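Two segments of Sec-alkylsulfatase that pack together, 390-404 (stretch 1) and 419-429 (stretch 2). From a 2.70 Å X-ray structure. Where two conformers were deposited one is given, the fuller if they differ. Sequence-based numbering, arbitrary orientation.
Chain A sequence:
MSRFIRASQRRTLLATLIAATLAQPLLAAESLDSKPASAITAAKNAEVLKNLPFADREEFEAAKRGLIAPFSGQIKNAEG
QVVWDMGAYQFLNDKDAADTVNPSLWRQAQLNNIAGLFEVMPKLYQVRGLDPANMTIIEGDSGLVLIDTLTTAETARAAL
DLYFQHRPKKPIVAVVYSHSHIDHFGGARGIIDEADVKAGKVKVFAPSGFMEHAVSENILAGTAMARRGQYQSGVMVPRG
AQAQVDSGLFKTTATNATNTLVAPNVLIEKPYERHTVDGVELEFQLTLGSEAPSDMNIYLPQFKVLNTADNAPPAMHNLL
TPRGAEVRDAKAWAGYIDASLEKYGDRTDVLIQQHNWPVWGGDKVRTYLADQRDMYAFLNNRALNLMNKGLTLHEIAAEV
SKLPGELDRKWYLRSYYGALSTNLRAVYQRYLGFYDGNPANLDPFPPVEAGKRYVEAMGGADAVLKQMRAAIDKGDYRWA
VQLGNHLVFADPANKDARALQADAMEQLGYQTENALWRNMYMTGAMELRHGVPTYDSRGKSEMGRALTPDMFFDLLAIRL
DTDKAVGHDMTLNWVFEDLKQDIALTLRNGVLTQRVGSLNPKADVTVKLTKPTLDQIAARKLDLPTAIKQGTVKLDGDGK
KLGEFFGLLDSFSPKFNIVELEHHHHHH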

# COMPACT_ATOMS: atom_id res chain seq x y z
N GLY A 390 9.37 -17.39 0.30
CA GLY A 390 8.13 -17.83 0.92
C GLY A 390 7.86 -17.37 2.32
O GLY A 390 6.93 -17.89 2.96
N LEU A 391 8.65 -16.43 2.82
CA LEU A 391 8.44 -15.88 4.17
C LEU A 391 7.25 -14.92 4.19
O LEU A 391 7.00 -14.22 3.20
CB LEU A 391 9.71 -15.20 4.73
CG LEU A 391 10.66 -16.10 5.56
CD1 LEU A 391 11.64 -16.83 4.67
CD2 LEU A 391 11.42 -15.28 6.53
N THR A 392 6.50 -14.94 5.30
CA THR A 392 5.33 -14.08 5.51
C THR A 392 5.69 -12.88 6.40
O THR A 392 6.63 -12.97 7.17
CB THR A 392 4.10 -14.91 5.96
OG1 THR A 392 4.38 -15.62 7.16
CG2 THR A 392 3.66 -15.90 4.90
N LEU A 393 4.96 -11.77 6.28
CA LEU A 393 5.22 -10.51 6.99
C LEU A 393 5.84 -10.60 8.37
O LEU A 393 6.83 -9.92 8.62
CB LEU A 393 4.02 -9.55 6.94
CG LEU A 393 2.86 -9.72 7.92
CD1 LEU A 393 2.18 -8.39 8.14
CD2 LEU A 393 1.87 -10.76 7.45
N HIS A 394 5.28 -11.46 9.25
CA HIS A 394 5.75 -11.62 10.62
C HIS A 394 6.98 -12.47 10.73
O HIS A 394 7.79 -12.25 11.64
CB HIS A 394 4.65 -12.10 11.55
CG HIS A 394 3.49 -11.18 11.55
ND1 HIS A 394 3.62 -9.88 11.96
CD2 HIS A 394 2.21 -11.40 11.17
CE1 HIS A 394 2.42 -9.33 11.79
NE2 HIS A 394 1.54 -10.22 11.34
N GLU A 395 7.09 -13.48 9.83
CA GLU A 395 8.22 -14.40 9.71
C GLU A 395 9.44 -13.54 9.34
O GLU A 395 10.47 -13.69 9.98
CB GLU A 395 7.96 -15.42 8.59
CG GLU A 395 7.99 -16.88 9.01
CD GLU A 395 7.01 -17.76 8.26
OE1 GLU A 395 7.04 -17.76 7.00
OE2 GLU A 395 6.20 -18.46 8.92
N ILE A 396 9.29 -12.61 8.36
CA ILE A 396 10.38 -11.71 7.97
C ILE A 396 10.79 -10.73 9.09
O ILE A 396 12.00 -10.51 9.30
CB ILE A 396 10.36 -11.14 6.54
CG1 ILE A 396 10.41 -9.64 6.55
CG2 ILE A 396 9.25 -11.69 5.61
CD1 ILE A 396 10.17 -9.00 5.25
N ALA A 397 9.82 -10.21 9.88
CA ALA A 397 10.15 -9.33 11.00
C ALA A 397 11.00 -10.08 12.06
O ALA A 397 11.93 -9.50 12.62
CB ALA A 397 8.88 -8.79 11.62
N ALA A 398 10.72 -11.36 12.29
CA ALA A 398 11.48 -12.21 13.25
C ALA A 398 12.85 -12.65 12.71
O ALA A 398 13.81 -12.78 13.46
CB ALA A 398 10.67 -13.44 13.62
N GLU A 399 12.94 -12.87 11.40
CA GLU A 399 14.19 -13.29 10.79
C GLU A 399 15.19 -12.18 10.71
O GLU A 399 16.36 -12.41 11.00
CB GLU A 399 13.97 -13.94 9.41
CG GLU A 399 13.48 -15.39 9.51
CD GLU A 399 14.49 -16.46 9.91
OE1 GLU A 399 15.50 -16.65 9.19
OE2 GLU A 399 14.26 -17.13 10.94
N VAL A 400 14.76 -10.96 10.36
CA VAL A 400 15.71 -9.87 10.22
C VAL A 400 16.37 -9.38 11.52
O VAL A 400 17.56 -9.63 11.69
CB VAL A 400 15.32 -8.83 9.18
CG1 VAL A 400 16.38 -7.73 9.06
CG2 VAL A 400 15.13 -9.51 7.82
N SER A 401 15.66 -8.73 12.44
CA SER A 401 16.27 -8.30 13.73
C SER A 401 17.35 -7.20 13.72
O SER A 401 17.33 -6.37 14.63
CB SER A 401 16.66 -9.46 14.64
OG SER A 401 17.88 -10.11 14.29
N LYS A 402 18.29 -7.19 12.72
CA LYS A 402 19.34 -6.16 12.63
C LYS A 402 19.61 -5.69 11.20
O LYS A 402 19.36 -6.40 10.26
CB LYS A 402 20.63 -6.65 13.30
CG LYS A 402 20.59 -6.60 14.84
CD LYS A 402 21.71 -7.43 15.44
CE LYS A 402 21.82 -7.26 16.94
NZ LYS A 402 22.77 -8.24 17.53
N LEU A 403 20.11 -4.49 11.05
CA LEU A 403 20.54 -3.97 9.75
C LEU A 403 21.90 -4.67 9.43
O LEU A 403 22.62 -5.12 10.36
CB LEU A 403 20.72 -2.44 9.78
CG LEU A 403 19.45 -1.59 9.88
CD1 LEU A 403 19.76 -0.17 9.98
CD2 LEU A 403 18.45 -1.91 8.79
N PRO A 404 22.28 -4.79 8.15
CA PRO A 404 23.51 -5.56 7.85
C PRO A 404 24.81 -4.80 7.99
O PRO A 404 24.82 -3.57 7.90
CB PRO A 404 23.29 -6.00 6.40
CG PRO A 404 22.43 -4.91 5.79
CD PRO A 404 21.59 -4.35 6.91
N ALA A 419 10.32 1.67 12.63
CA ALA A 419 10.78 0.45 13.25
C ALA A 419 11.16 -0.55 12.16
O ALA A 419 10.51 -0.59 11.11
CB ALA A 419 9.72 -0.10 14.15
N LEU A 420 12.27 -1.29 12.36
CA LEU A 420 12.76 -2.27 11.39
C LEU A 420 11.73 -3.37 11.17
O LEU A 420 11.43 -3.70 10.02
CB LEU A 420 14.16 -2.81 11.78
CG LEU A 420 14.66 -4.13 11.15
CD1 LEU A 420 15.05 -3.96 9.71
CD2 LEU A 420 15.81 -4.67 11.94
N SER A 421 11.13 -3.86 12.24
CA SER A 421 10.07 -4.88 12.17
C SER A 421 8.84 -4.35 11.38
O SER A 421 8.43 -4.98 10.40
CB SER A 421 9.66 -5.29 13.58
OG SER A 421 9.24 -4.15 14.32
N THR A 422 8.32 -3.16 11.77
CA THR A 422 7.17 -2.49 11.14
C THR A 422 7.41 -2.26 9.65
O THR A 422 6.53 -2.61 8.84
CB THR A 422 6.90 -1.17 11.87
OG1 THR A 422 6.79 -1.44 13.27
CG2 THR A 422 5.68 -0.42 11.33
N ASN A 423 8.59 -1.70 9.29
CA ASN A 423 9.00 -1.39 7.93
C ASN A 423 9.14 -2.61 7.07
O ASN A 423 8.75 -2.55 5.91
CB ASN A 423 10.25 -0.53 7.90
CG ASN A 423 9.98 0.92 8.28
OD1 ASN A 423 8.83 1.41 8.27
ND2 ASN A 423 11.06 1.63 8.60
N LEU A 424 9.69 -3.72 7.62
CA LEU A 424 9.78 -4.98 6.86
C LEU A 424 8.37 -5.51 6.56
O LEU A 424 8.07 -5.89 5.42
CB LEU A 424 10.61 -6.06 7.59
CG LEU A 424 12.10 -5.79 7.77
CD1 LEU A 424 12.66 -6.70 8.79
CD2 LEU A 424 12.89 -5.93 6.46
N ARG A 425 7.48 -5.45 7.57
CA ARG A 425 6.07 -5.85 7.44
C ARG A 425 5.41 -4.95 6.40
O ARG A 425 4.74 -5.47 5.53
CB ARG A 425 5.37 -5.83 8.83
CG ARG A 425 5.87 -6.96 9.75
CD ARG A 425 5.11 -7.21 11.04
NE ARG A 425 5.64 -6.42 12.14
CZ ARG A 425 6.10 -6.90 13.29
NH1 ARG A 425 6.06 -8.20 13.53
NH2 ARG A 425 6.58 -6.09 14.20
N ALA A 426 5.72 -3.63 6.42
CA ALA A 426 5.22 -2.62 5.48
C ALA A 426 5.56 -2.94 4.02
O ALA A 426 4.70 -2.75 3.15
CB ALA A 426 5.72 -1.21 5.86
N VAL A 427 6.83 -3.37 3.75
CA VAL A 427 7.31 -3.73 2.38
C VAL A 427 6.46 -4.95 1.88
O VAL A 427 6.06 -4.97 0.72
CB VAL A 427 8.86 -3.95 2.25
CG1 VAL A 427 9.29 -4.26 0.81
CG2 VAL A 427 9.64 -2.74 2.76
N TYR A 428 6.15 -5.91 2.79
CA TYR A 428 5.29 -7.05 2.52
C TYR A 428 3.90 -6.54 2.16
O TYR A 428 3.40 -6.96 1.12
CB TYR A 428 5.23 -8.00 3.72
CG TYR A 428 4.52 -9.30 3.43
CD1 TYR A 428 3.12 -9.40 3.50
CD2 TYR A 428 5.23 -10.45 3.10
CE1 TYR A 428 2.46 -10.60 3.26
CE2 TYR A 428 4.58 -11.66 2.85
CZ TYR A 428 3.20 -11.73 2.93
OH TYR A 428 2.59 -12.93 2.68
N GLN A 429 3.29 -5.65 2.98
CA GLN A 429 1.98 -5.01 2.72
C GLN A 429 1.98 -4.30 1.35
O GLN A 429 1.08 -4.53 0.54
CB GLN A 429 1.63 -4.00 3.85
CG GLN A 429 0.45 -3.05 3.52
CD GLN A 429 0.30 -1.87 4.47
OE1 GLN A 429 0.35 -2.02 5.70
NE2 GLN A 429 0.03 -0.69 3.92

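How do the two helices come close enough to touch? They run roughly antiparallel, at 144°, with axes 8.5 Å apart at closest approach, and small residues sit where the backbones are nearest: the CA atoms of Ala 397 and Ser 421 are 4.6 Å apart. With only a methyl to place, Ala 397 lets its CB lie 4.0 Å from Ser 421 O and 4.1 Å from Ser 421 CB.

What does the long side chain of Arg 425 do at so tight a crossing? Its CA-to-CB bond points sideways, and chi1 m with chi2 t extends the side chain across the neighbouring helix. Arg 425 CG passes 3.3 Å from Leu 393 O; chi3 at -90° then turns the guanidinium so that one face is covered by Ala 397 CB, 3.5 Å from Arg 425 NH1. The same NH1 donates a weak hydrogen bond to His 394 ND1 at 3.4 Å. His 394 starts out sideways, but its end comes nearer, bringing ND1 within reach.

How is Tyr 428 held against the start of the first helix? Its t rotamer (chi1 -172°) lays the ring beneath Leu 393, whose CB makes a CH-pi contact 3.9 Å from the centroid of the Tyr 428 ring. Leu 393 N also lies over that face, 3.5 Å from Tyr 428 CD2, while Leu 391 O approaches the ring edge, 3.5 Å from Tyr 428 CE2.

Which side chains fill the other end? Leu 424, in the m,t rotamer, places CD1 3.4 Å from Val 400 CB, while its CB lies 3.7 Å from Ile 396 CG1. Leu 420 adopts t,p, with CD1 4.1 Å from both Val 400 CG1 and Leu 403 CD2. Leu 420 CD2 also reaches backbone, 3.5 Å from Ser 401 C, where the chain has left the helix with positive phi.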